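Local structure of Poly(A) RNA polymerase GLD2 (Rattus norvegicus, 6LBK) at residues I56-F60 / R201-V206; L93-G97 / G183-T187; K209-H214 / S369-L373; Y252-F256 / A268-P273. The protein is probably a cytoplasmic poly(A) RNA polymerase that adds AMP units from ATP to the 3' ends of selected mRNAs and a single nucleotide to certain microRNAs. The protein carries 1 engineered substitution. One frame throughout, in Å; residues are numbered along the deposited sequence.

Contact 1. Residues I56-F60 / R201-V206; sequences ILELF and RPLVLV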
loop_
_atom_site.group_PDB
_atom_site.type_symbol
_atom_site.label_atom_id
_atom_site.label_comp_id
_atom_site.label_asym_id
_atom_site.label_seq_id
_atom_site.Cartn_x
_atom_site.Cartn_y
_atom_site.Cartn_z
ATOM N N ILE A 56 13.153 6.330 -13.725
ATOM C CA ILE A 56 12.012 6.111 -12.840
ATOM C C ILE A 56 10.752 5.879 -13.663
ATOM O O ILE A 56 9.941 5.003 -13.348
ATOM C CB ILE A 56 11.827 7.303 -11.886
ATOM C CG1 ILE A 56 12.986 7.399 -10.890
ATOM C CG2 ILE A 56 10.431 7.200 -11.198
ATOM C CD1 ILE A 56 12.926 8.605 -9.994
ATOM N N LEU A 57 10.575 6.656 -14.741
ATOM C CA LEU A 57 9.447 6.406 -15.635
ATOM C C LEU A 57 9.590 5.087 -16.387
ATOM O O LEU A 57 8.589 4.398 -16.612
ATOM C CB LEU A 57 9.260 7.555 -16.615
ATOM C CG LEU A 57 8.588 8.705 -15.894
ATOM C CD1 LEU A 57 8.668 9.929 -16.749
ATOM C CD2 LEU A 57 7.184 8.354 -15.630
ATOM N N GLU A 58 10.809 4.734 -16.818
ATOM C CA GLU A 58 11.037 3.448 -17.481
ATOM C C GLU A 58 10.660 2.283 -16.568
ATOM O O GLU A 58 9.961 1.347 -16.983
ATOM C CB GLU A 58 12.498 3.339 -17.931
ATOM C CG GLU A 58 12.735 3.589 -19.405
ATOM C CD GLU A 58 14.217 3.772 -19.759
ATOM O OE1 GLU A 58 15.024 2.854 -19.487
ATOM O OE2 GLU A 58 14.572 4.825 -20.342
ATOM N N LEU A 59 11.108 2.334 -15.312
ATOM C CA LEU A 59 10.750 1.299 -14.349
ATOM C C LEU A 59 9.249 1.316 -14.065
ATOM O O LEU A 59 8.613 0.258 -13.943
ATOM C CB LEU A 59 11.545 1.499 -13.055
ATOM C CG LEU A 59 11.325 0.476 -11.946
ATOM C CD1 LEU A 59 12.052 -0.801 -12.286
ATOM C CD2 LEU A 59 11.802 1.017 -10.628
ATOM N N PHE A 60 8.666 2.512 -13.965
ATOM C CA PHE A 60 7.236 2.622 -13.735
ATOM C C PHE A 60 6.455 1.941 -14.847
ATOM O O PHE A 60 5.587 1.104 -14.590
ATOM C CB PHE A 60 6.841 4.091 -13.617
ATOM C CG PHE A 60 5.369 4.291 -13.525
ATOM C CD1 PHE A 60 4.622 3.583 -12.575
ATOM C CD2 PHE A 60 4.728 5.176 -14.371
ATOM C CE1 PHE A 60 3.246 3.733 -12.488
ATOM C CE2 PHE A 60 3.357 5.354 -14.286
ATOM C CZ PHE A 60 2.607 4.625 -13.337
ATOM N N ARG A 201 2.183 8.000 -8.596
ATOM C CA ARG A 201 2.319 6.569 -8.873
ATOM C C ARG A 201 3.740 6.171 -9.262
ATOM O O ARG A 201 4.237 5.164 -8.721
ATOM C CB ARG A 201 1.293 6.129 -9.924
ATOM C CG ARG A 201 -0.116 5.919 -9.311
ATOM C CD ARG A 201 -1.209 5.675 -10.379
ATOM N NE ARG A 201 -1.124 4.327 -10.946
ATOM C CZ ARG A 201 -0.885 4.055 -12.224
ATOM N NH1 ARG A 201 -0.722 5.035 -13.103
ATOM N NH2 ARG A 201 -0.807 2.799 -12.633
ATOM N N PRO A 202 4.452 6.885 -10.162
ATOM C CA PRO A 202 5.861 6.516 -10.418
ATOM C C PRO A 202 6.737 6.561 -9.178
ATOM O O PRO A 202 7.584 5.673 -8.968
ATOM C CB PRO A 202 6.314 7.551 -11.462
ATOM C CG PRO A 202 5.058 7.956 -12.156
ATOM C CD PRO A 202 3.999 7.945 -11.084
ATOM N N LEU A 203 6.535 7.566 -8.329
ATOM C CA LEU A 203 7.361 7.681 -7.140
ATOM C C LEU A 203 7.082 6.538 -6.188
ATOM O O LEU A 203 8.003 5.899 -5.671
ATOM C CB LEU A 203 7.088 9.006 -6.443
ATOM C CG LEU A 203 8.126 9.231 -5.349
ATOM C CD1 LEU A 203 9.468 9.721 -6.022
ATOM C CD2 LEU A 203 7.666 10.142 -4.204
ATOM N N VAL A 204 5.801 6.264 -5.945
ATOM C CA VAL A 204 5.450 5.191 -5.031
ATOM C C VAL A 204 6.000 3.863 -5.534
ATOM O O VAL A 204 6.501 3.047 -4.750
ATOM C CB VAL A 204 3.927 5.159 -4.822
ATOM C CG1 VAL A 204 3.471 3.783 -4.361
ATOM C CG2 VAL A 204 3.488 6.267 -3.817
ATOM N N LEU A 205 5.950 3.633 -6.847
ATOM C CA LEU A 205 6.377 2.339 -7.368
ATOM C C LEU A 205 7.888 2.161 -7.219
ATOM O O LEU A 205 8.359 1.104 -6.768
ATOM C CB LEU A 205 5.937 2.184 -8.830
ATOM C CG LEU A 205 6.132 0.911 -9.674
ATOM C CD1 LEU A 205 7.579 0.422 -9.842
ATOM C CD2 LEU A 205 5.248 -0.185 -9.106
ATOM N N VAL A 206 8.672 3.167 -7.629
ATOM C CA VAL A 206 10.122 3.029 -7.496
ATOM C C VAL A 206 10.500 2.875 -6.032
ATOM O O VAL A 206 11.421 2.130 -5.687
ATOM C CB VAL A 206 10.855 4.222 -8.138
ATOM C CG1 VAL A 206 10.592 5.535 -7.348
ATOM C CG2 VAL A 206 12.334 3.930 -8.211
#
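Phe60 meets Pro202 with one ring face and Arg201 with its edge, and carries the centre of this helix-helix contact. Pro202 CG sits over one face of the Phe60 ring, 3.9 Å from the ring centroid. This is a CH-pi contact, displaced toward the CD2 and CE2 rim. Arg201 meets the ring at its far edge, with NH1 3.4 Å from Phe60 CZ. The ring and guanidinium planes stand 75° apart, and the edge of the ring meets a face of the guanidinium. Phe60 CG is anti to the backbone N (chi1 174°), which sends the ring out across the first turn of helix 200-213.

Aliphatic side chains extend the contact along both helices. Ile56 CG2 fits against Pro202 CB at 4.1 Å and also touches Val206 CG1. Leu57 CD2 reaches Pro202 CG from beside it. Leu59 CD2 touches Val206 CG2 at 3.8 Å, the two side chains crossing near a right angle. Leu205 CD1 packs on Leu59, and its CB approaches the Phe60 ring.

The contact packs the N-terminal helix 51-63 on helix 200-213, away from the probable metal site. The segment axes come within 9.1 Å and cross at 80°. Further out, Arg201 NE bonds to Gly102 O and NH2 to Gln64 OE1, which fixes the guanidinium where Phe60 meets it. Leu283 of helix 283-297 covers Ile56, Leu57 and Pro202.

No hydrogen bond joins the two segments. The contact is therefore held by dispersion and CH-pi packing, and Arg201 NE and NH2 find their acceptors outside it.

Contact 2. Residues L93-G97 / G183-T187; sequences LFLVG and GIRNT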
loop_
_atom_site.group_PDB
_atom_site.type_symbol
_atom_site.label_atom_id
_atom_site.label_comp_id
_atom_site.label_asym_id
_atom_site.label_seq_id
_atom_site.Cartn_x
_atom_site.Cartn_y
_atom_site.Cartn_z
ATOM N N LEU A 93 -17.246 -10.513 -2.067
ATOM C CA LEU A 93 -15.790 -10.602 -2.104
ATOM C C LEU A 93 -15.222 -9.382 -2.826
ATOM O O LEU A 93 -15.546 -9.141 -3.999
ATOM C CB LEU A 93 -15.378 -11.882 -2.824
ATOM C CG LEU A 93 -13.938 -12.331 -2.675
ATOM C CD1 LEU A 93 -13.665 -12.345 -1.214
ATOM C CD2 LEU A 93 -13.781 -13.716 -3.292
ATOM N N PHE A 94 -14.365 -8.626 -2.141
ATOM C CA PHE A 94 -13.852 -7.361 -2.657
ATOM C C PHE A 94 -12.369 -7.454 -2.963
ATOM O O PHE A 94 -11.586 -7.889 -2.107
ATOM C CB PHE A 94 -14.072 -6.234 -1.655
ATOM C CG PHE A 94 -15.473 -5.766 -1.578
ATOM C CD1 PHE A 94 -16.423 -6.476 -0.867
ATOM C CD2 PHE A 94 -15.838 -4.585 -2.183
ATOM C CE1 PHE A 94 -17.727 -6.006 -0.778
ATOM C CE2 PHE A 94 -17.144 -4.118 -2.114
ATOM C CZ PHE A 94 -18.091 -4.826 -1.410
ATOM N N LEU A 95 -11.968 -6.985 -4.145
ATOM C CA LEU A 95 -10.549 -6.703 -4.356
ATOM C C LEU A 95 -10.182 -5.452 -3.584
ATOM O O LEU A 95 -10.929 -4.473 -3.603
ATOM C CB LEU A 95 -10.224 -6.502 -5.828
ATOM C CG LEU A 95 -9.507 -7.677 -6.505
ATOM C CD1 LEU A 95 -9.172 -7.377 -7.958
ATOM C CD2 LEU A 95 -8.270 -8.048 -5.750
ATOM N N VAL A 96 -9.054 -5.507 -2.872
ATOM C CA VAL A 96 -8.555 -4.417 -2.040
ATOM C C VAL A 96 -7.031 -4.315 -2.190
ATOM O O VAL A 96 -6.370 -5.219 -2.704
ATOM C CB VAL A 96 -8.936 -4.645 -0.561
ATOM C CG1 VAL A 96 -10.434 -4.599 -0.388
ATOM C CG2 VAL A 96 -8.402 -6.001 -0.081
ATOM N N GLY A 97 -6.468 -3.186 -1.755
ATOM C CA GLY A 97 -5.020 -3.057 -1.712
ATOM C C GLY A 97 -4.385 -2.687 -3.045
ATOM O O GLY A 97 -4.984 -2.005 -3.887
ATOM N N GLY A 183 -9.923 -1.966 4.891
ATOM C CA GLY A 183 -9.118 -2.109 3.689
ATOM C C GLY A 183 -9.872 -1.765 2.416
ATOM O O GLY A 183 -9.269 -1.298 1.447
ATOM N N ILE A 184 -11.199 -1.991 2.391
ATOM C CA ILE A 184 -11.996 -1.486 1.273
ATOM C C ILE A 184 -11.966 0.043 1.252
ATOM O O ILE A 184 -11.629 0.658 0.227
ATOM C CB ILE A 184 -13.436 -2.032 1.313
ATOM C CG1 ILE A 184 -13.486 -3.560 1.125
ATOM C CG2 ILE A 184 -14.296 -1.332 0.265
ATOM C CD1 ILE A 184 -14.801 -4.170 1.493
ATOM N N ARG A 185 -12.212 0.681 2.406
ATOM C CA ARG A 185 -12.260 2.146 2.432
ATOM C C ARG A 185 -10.935 2.763 1.989
ATOM O O ARG A 185 -10.889 3.567 1.041
ATOM C CB ARG A 185 -12.640 2.649 3.825
ATOM C CG ARG A 185 -13.985 2.122 4.279
ATOM C CD ARG A 185 -14.679 3.024 5.263
ATOM N NE ARG A 185 -16.020 2.494 5.486
ATOM C CZ ARG A 185 -17.074 2.801 4.740
ATOM N NH1 ARG A 185 -16.952 3.650 3.730
ATOM N NH2 ARG A 185 -18.245 2.253 4.995
ATOM N N ASN A 186 -9.831 2.341 2.596
ATOM C CA ASN A 186 -8.600 3.028 2.244
ATOM C C ASN A 186 -8.146 2.680 0.838
ATOM O O ASN A 186 -7.478 3.516 0.211
ATOM C CB ASN A 186 -7.503 2.764 3.278
ATOM C CG ASN A 186 -7.196 1.300 3.467
ATOM O OD1 ASN A 186 -7.161 0.524 2.509
ATOM N ND2 ASN A 186 -6.949 0.911 4.718
ATOM N N THR A 187 -8.609 1.532 0.287
ATOM C CA THR A 187 -8.283 1.234 -1.112
ATOM C C THR A 187 -8.652 2.408 -2.000
ATOM O O THR A 187 -7.870 2.807 -2.876
ATOM C CB THR A 187 -8.973 -0.043 -1.613
ATOM O OG1 THR A 187 -8.327 -1.193 -1.054
ATOM C CG2 THR A 187 -8.863 -0.128 -3.122
#
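Thr187 OG1 accepts a nearly straight hydrogen bond from Gly97 N, 2.8 Å long with an N-H...O angle of 170°. The same hydroxyl donates to Gly183 O at 2.7 Å, one turn back in its own helix. OG1 lies beside its own backbone N (chi1 -74°), and Gly183 O accepts from Thr187 N as well. Both roles of the hydroxyl are thus filled, and its rotation is fixed. Val96 closes this tight end. Its CB rests on Thr187 OG1, and its CG1 meets Ile184 CG1 at 3.6 Å.

The Phe94 end is held by a single side chain, Ile184, with no hydrogen bond, and the Phe94 ring is partly exposed. Ile184 CD1 makes a CH-pi contact over one face of the ring, 3.8 Å from its centroid, nearer the CG rim than the middle.

Gly97 is the glycine of the hG[GS] motif of pol beta-like nucleotidyltransferases, and its phi of 82° suits a glycine. The segments belong to the palm domain. Strand 91-96 is an edge strand there, antiparallel to strand 110-116 through Phe94-Cys113 and Val96-Asp111 backbone bonds. Helix 182-194 lies on one side of it, and helix 67-85 touches Leu93 and Leu95, which point away from helix 182-194.

Contact 3. Residues K209-H214 / S369-L373; sequences KWASHH and SVLPL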
loop_
_atom_site.group_PDB
_atom_site.type_symbol
_atom_site.label_atom_id
_atom_site.label_comp_id
_atom_site.label_asym_id
_atom_site.label_seq_id
_atom_site.Cartn_x
_atom_site.Cartn_y
_atom_site.Cartn_z
ATOM N N LYS A 209 9.734 -0.760 -4.946
ATOM C CA LYS A 209 10.796 -1.643 -5.427
ATOM C C LYS A 209 12.075 -1.419 -4.635
ATOM O O LYS A 209 12.775 -2.373 -4.282
ATOM C CB LYS A 209 11.057 -1.443 -6.927
ATOM C CG LYS A 209 9.888 -1.835 -7.858
ATOM C CD LYS A 209 9.523 -3.314 -7.685
ATOM C CE LYS A 209 8.392 -3.752 -8.598
ATOM N NZ LYS A 209 7.925 -5.141 -8.279
ATOM N N TRP A 210 12.378 -0.162 -4.323
ATOM C CA TRP A 210 13.575 0.161 -3.566
ATOM C C TRP A 210 13.546 -0.492 -2.192
ATOM O O TRP A 210 14.486 -1.203 -1.808
ATOM C CB TRP A 210 13.704 1.684 -3.448
ATOM C CG TRP A 210 14.710 2.057 -2.491
ATOM C CD1 TRP A 210 16.067 2.086 -2.685
ATOM C CD2 TRP A 210 14.488 2.436 -1.140
ATOM N NE1 TRP A 210 16.702 2.481 -1.534
ATOM C CE2 TRP A 210 15.757 2.703 -0.567
ATOM C CE3 TRP A 210 13.333 2.596 -0.352
ATOM C CZ2 TRP A 210 15.904 3.109 0.751
ATOM C CZ3 TRP A 210 13.481 3.001 0.962
ATOM C CH2 TRP A 210 14.764 3.259 1.501
ATOM N N ALA A 211 12.468 -0.256 -1.432
ATOM C CA ALA A 211 12.354 -0.850 -0.108
ATOM C C ALA A 211 12.383 -2.376 -0.169
ATOM O O ALA A 211 13.017 -3.026 0.673
ATOM C CB ALA A 211 11.077 -0.379 0.573
ATOM N N SER A 212 11.711 -2.971 -1.157
ATOM C CA SER A 212 11.738 -4.427 -1.280
ATOM C C SER A 212 13.137 -4.926 -1.609
ATOM O O SER A 212 13.547 -6.007 -1.162
ATOM C CB SER A 212 10.730 -4.903 -2.326
ATOM O OG SER A 212 11.070 -6.211 -2.765
ATOM N N HIS A 213 13.865 -4.196 -2.449
ATOM C CA HIS A 213 15.188 -4.668 -2.819
ATOM C C HIS A 213 16.092 -4.709 -1.605
ATOM O O HIS A 213 16.888 -5.642 -1.462
ATOM C CB HIS A 213 15.799 -3.790 -3.903
ATOM C CG HIS A 213 17.253 -4.063 -4.130
ATOM N ND1 HIS A 213 17.710 -5.224 -4.717
ATOM C CD2 HIS A 213 18.356 -3.349 -3.797
ATOM C CE1 HIS A 213 19.030 -5.202 -4.758
ATOM N NE2 HIS A 213 19.447 -4.076 -4.207
ATOM N N HIS A 214 15.923 -3.760 -0.680
ATOM C CA HIS A 214 16.796 -3.666 0.481
ATOM C C HIS A 214 16.266 -4.433 1.678
ATOM O O HIS A 214 16.721 -4.186 2.802
ATOM C CB HIS A 214 17.045 -2.204 0.862
ATOM C CG HIS A 214 17.792 -1.439 -0.180
ATOM N ND1 HIS A 214 19.150 -1.581 -0.370
ATOM C CD2 HIS A 214 17.377 -0.529 -1.092
ATOM C CE1 HIS A 214 19.539 -0.800 -1.362
ATOM N NE2 HIS A 214 18.482 -0.143 -1.810
ATOM N N SER A 369 22.170 3.278 -8.545
ATOM C CA SER A 369 22.924 3.421 -7.300
ATOM C C SER A 369 22.161 2.882 -6.090
ATOM O O SER A 369 22.786 2.471 -5.103
ATOM C CB SER A 369 23.293 4.886 -7.079
ATOM O OG SER A 369 24.136 5.348 -8.121
ATOM N N VAL A 370 20.831 2.882 -6.142
ATOM C CA VAL A 370 20.015 2.440 -5.018
ATOM C C VAL A 370 19.152 1.228 -5.352
ATOM O O VAL A 370 18.664 0.560 -4.425
ATOM C CB VAL A 370 19.135 3.595 -4.489
ATOM C CG1 VAL A 370 20.038 4.775 -4.100
ATOM C CG2 VAL A 370 18.083 4.011 -5.534
ATOM N N LEU A 371 18.981 0.897 -6.629
ATOM C CA LEU A 371 18.142 -0.182 -7.126
ATOM C C LEU A 371 18.714 -0.672 -8.452
ATOM O O LEU A 371 18.656 0.055 -9.453
ATOM C CB LEU A 371 16.711 0.333 -7.306
ATOM C CG LEU A 371 15.438 -0.489 -7.539
ATOM C CD1 LEU A 371 14.310 0.488 -7.787
ATOM C CD2 LEU A 371 15.524 -1.453 -8.710
ATOM N N PRO A 372 19.267 -1.882 -8.513
ATOM C CA PRO A 372 19.690 -2.428 -9.812
ATOM C C PRO A 372 18.498 -2.542 -10.750
ATOM O O PRO A 372 17.552 -3.292 -10.491
ATOM C CB PRO A 372 20.270 -3.801 -9.447
ATOM C CG PRO A 372 19.789 -4.087 -8.043
ATOM C CD PRO A 372 19.662 -2.749 -7.392
ATOM N N LEU A 373 18.553 -1.795 -11.861
ATOM C CA LEU A 373 17.438 -1.782 -12.807
ATOM C C LEU A 373 17.280 -3.104 -13.550
ATOM O O LEU A 373 16.219 -3.340 -14.143
ATOM C CB LEU A 373 17.596 -0.636 -13.818
ATOM C CG LEU A 373 16.997 0.729 -13.472
ATOM C CD1 LEU A 373 15.475 0.653 -13.337
ATOM C CD2 LEU A 373 17.620 1.262 -12.210
#
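His214 NE2 donates a 2.7 Å hydrogen bond to Val370 O, with an N-H...O angle of 138°. The donor lies in the carbonyl plane of Val370, but the oxygen sits 25° out of the imidazole plane, so the bond is bent. The same carbonyl oxygen also lies at the edge of the Trp210 indole, near its plane, 3.5 Å from CD1. Val370 CB packs against Trp210 CD1 at 3.9 Å.

The three aromatic side chains follow one another edge over face. His214 CD2 stands over the rim of the Trp210 indole. His213 CD2 stands over the centre of the His214 ring. Pro372 then covers one face of His213, its CD 3.7 Å from the ring centroid in a CH-pi contact. His213 CG is anti to the backbone N (chi1 169°), which carries the ring out to this proline. One turn earlier in the helix, Lys209 CB meets Leu371 CD1 at 3.9 Å.

Trp210 NE1 is hydrogen-bonded to Ser357 OG of helix 344-363, and Phe354 meets the indole edge-to-face. The arrangement packs the C-terminal tail, after helix 344-363, on the end of helix 200-213. These helices probably belong to the helical domain that is joined to the palm in Cid1-like poly(A) polymerases.

Contact 4. Residues Y252-F256 / A268-P273; sequences YPESF and APCNVP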
loop_
_atom_site.group_PDB
_atom_site.type_symbol
_atom_site.label_atom_id
_atom_site.label_comp_id
_atom_site.label_asym_id
_atom_site.label_seq_id
_atom_site.Cartn_x
_atom_site.Cartn_y
_atom_site.Cartn_z
ATOM N N TYR A 252 -12.736 16.743 1.103
ATOM C CA TYR A 252 -13.939 16.039 0.641
ATOM C C TYR A 252 -14.295 14.899 1.597
ATOM O O TYR A 252 -14.239 13.728 1.208
ATOM C CB TYR A 252 -13.767 15.472 -0.774
ATOM C CG TYR A 252 -13.060 16.348 -1.791
ATOM C CD1 TYR A 252 -11.675 16.309 -1.914
ATOM C CD2 TYR A 252 -13.769 17.175 -2.655
ATOM C CE1 TYR A 252 -11.004 17.092 -2.844
ATOM C CE2 TYR A 252 -13.099 17.966 -3.596
ATOM C CZ TYR A 252 -11.716 17.918 -3.680
ATOM O OH TYR A 252 -11.016 18.682 -4.590
ATOM N N PRO A 253 -14.697 15.194 2.845
ATOM C CA PRO A 253 -15.046 14.088 3.767
ATOM C C PRO A 253 -16.268 13.308 3.314
ATOM O O PRO A 253 -16.408 12.134 3.668
ATOM C CB PRO A 253 -15.304 14.800 5.110
ATOM C CG PRO A 253 -15.033 16.272 4.878
ATOM C CD PRO A 253 -15.105 16.504 3.396
ATOM N N GLU A 254 -17.132 13.938 2.519
ATOM C CA GLU A 254 -18.328 13.311 1.964
ATOM C C GLU A 254 -18.006 12.109 1.086
ATOM O O GLU A 254 -18.798 11.162 1.019
ATOM C CB GLU A 254 -19.087 14.363 1.167
ATOM C CG GLU A 254 -18.159 15.047 0.171
ATOM C CD GLU A 254 -18.571 16.467 -0.129
ATOM O OE1 GLU A 254 -19.680 16.876 0.297
ATOM O OE2 GLU A 254 -17.756 17.182 -0.749
ATOM N N SER A 255 -16.851 12.116 0.421
ATOM C CA SER A 255 -16.491 11.053 -0.503
ATOM C C SER A 255 -15.735 9.929 0.198
ATOM O O SER A 255 -15.601 8.847 -0.377
ATOM C CB SER A 255 -15.675 11.618 -1.682
ATOM O OG SER A 255 -16.371 12.669 -2.362
ATOM N N PHE A 256 -15.262 10.149 1.431
ATOM C CA PHE A 256 -14.537 9.126 2.177
ATOM C C PHE A 256 -15.094 8.911 3.589
ATOM O O PHE A 256 -14.459 8.214 4.388
ATOM C CB PHE A 256 -13.039 9.473 2.248
ATOM C CG PHE A 256 -12.459 9.909 0.929
ATOM C CD1 PHE A 256 -12.269 9.005 -0.096
ATOM C CD2 PHE A 256 -12.106 11.230 0.713
ATOM C CE1 PHE A 256 -11.749 9.415 -1.313
ATOM C CE2 PHE A 256 -11.587 11.634 -0.500
ATOM C CZ PHE A 256 -11.407 10.729 -1.511
ATOM N N ALA A 268 -15.848 7.304 -4.997
ATOM C CA ALA A 268 -15.109 8.484 -4.548
ATOM C C ALA A 268 -14.096 8.988 -5.572
ATOM O O ALA A 268 -14.073 10.205 -5.831
ATOM C CB ALA A 268 -14.443 8.197 -3.199
ATOM N N PRO A 269 -13.248 8.149 -6.186
ATOM C CA PRO A 269 -12.310 8.677 -7.194
ATOM C C PRO A 269 -12.985 9.269 -8.422
ATOM O O PRO A 269 -12.357 10.079 -9.113
ATOM C CB PRO A 269 -11.440 7.461 -7.553
ATOM C CG PRO A 269 -12.211 6.284 -7.106
ATOM C CD PRO A 269 -12.967 6.732 -5.896
ATOM N N CYS A 270 -14.231 8.886 -8.728
ATOM C CA CYS A 270 -14.944 9.519 -9.836
ATOM C C CYS A 270 -15.404 10.927 -9.486
ATOM O O CYS A 270 -15.610 11.744 -10.389
ATOM C CB CYS A 270 -16.173 8.697 -10.251
ATOM S SG CYS A 270 -15.896 7.018 -10.872
ATOM N N ASN A 271 -15.551 11.233 -8.199
ATOM C CA ASN A 271 -16.047 12.529 -7.758
ATOM C C ASN A 271 -14.935 13.562 -7.590
ATOM O O ASN A 271 -15.122 14.728 -7.948
ATOM C CB ASN A 271 -16.791 12.374 -6.425
ATOM C CG ASN A 271 -17.919 11.346 -6.485
ATOM O OD1 ASN A 271 -18.032 10.489 -5.605
ATOM N ND2 ASN A 271 -18.761 11.436 -7.513
ATOM N N VAL A 272 -13.784 13.157 -7.064
ATOM C CA VAL A 272 -12.758 14.113 -6.629
ATOM C C VAL A 272 -11.971 14.608 -7.843
ATOM O O VAL A 272 -11.482 13.786 -8.633
ATOM C CB VAL A 272 -11.839 13.470 -5.597
ATOM C CG1 VAL A 272 -10.644 14.368 -5.297
ATOM C CG2 VAL A 272 -12.617 13.148 -4.328
ATOM N N PRO A 273 -11.812 15.920 -8.009
ATOM C CA PRO A 273 -11.077 16.469 -9.166
ATOM C C PRO A 273 -9.570 16.389 -8.972
ATOM O O PRO A 273 -9.094 16.195 -7.844
ATOM C CB PRO A 273 -11.560 17.924 -9.216
ATOM C CG PRO A 273 -11.890 18.245 -7.798
ATOM C CD PRO A 273 -12.418 16.978 -7.182
#
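Ala268, in a short, weakly bonded helical turn, directs its methyl toward Ser255 and Phe256. Ala268 CB lies 3.5 Å from Phe256 CE1, approaching the ring obliquely, and 3.9 Å from Ser255 CB. At the other end of the residue, Ala268 O takes bonds from both Asn271 N and Val272 N, which closes the turn. Asn271 makes only a slight contact, with CB 4.1 Å from Ser255 OG.

Val272 meets both aromatic rings, and its two methyls part company. CG1, anti to the backbone N (chi1 171°), reaches Tyr252 CE1 at 3.7 Å and lies off-centre over the ring in a CH-pi contact. CG2 points to the neighbouring ring and meets Phe256 CZ at 3.9 Å, the two side chains crossing near a right angle. It also lies over the Tyr252 ring face, toward the CG and CD1 rim. Pro273 ends the contact at the phenol of Tyr252. Its CD is 3.7 Å from Tyr252 CZ, and its CG is 3.4 Å from Tyr252 OH.

No hydrogen bond crosses between the segments. Two short helical turns, separated by 11 residues, thus pack together away from the probable metal site. Thr192 of helix 182-194 lies against Val272, Phe256 and Pro269. Leu248 of helix 248-251 packs on Phe256 and Val272, and the loop residues Phe332 and Leu196 join the cluster.

Overall arrangement
Contacts 1 and 3 share helix 200-213 and touch. Their centres are about 12 Å apart, and Leu59 CD2 meets Leu371 CD1 at 3.8 Å. Helix 51-63 and the C-terminal tail pack on neighbouring parts of one helix. Contact 2 lies across the centre of the chain, about 23 Å from contact 1, centre to centre. It is the one beside the probable metal site: the Val96 side chain is about 4 Å from that of Asp111. The side chain of Lys209 is about 10 Å from that of Asp109. Contact 4 is about 34 Å from contact 3 but about 16 Å from contact 2 between centres (nearest atoms about 5 Å), and packs against helix 182-194.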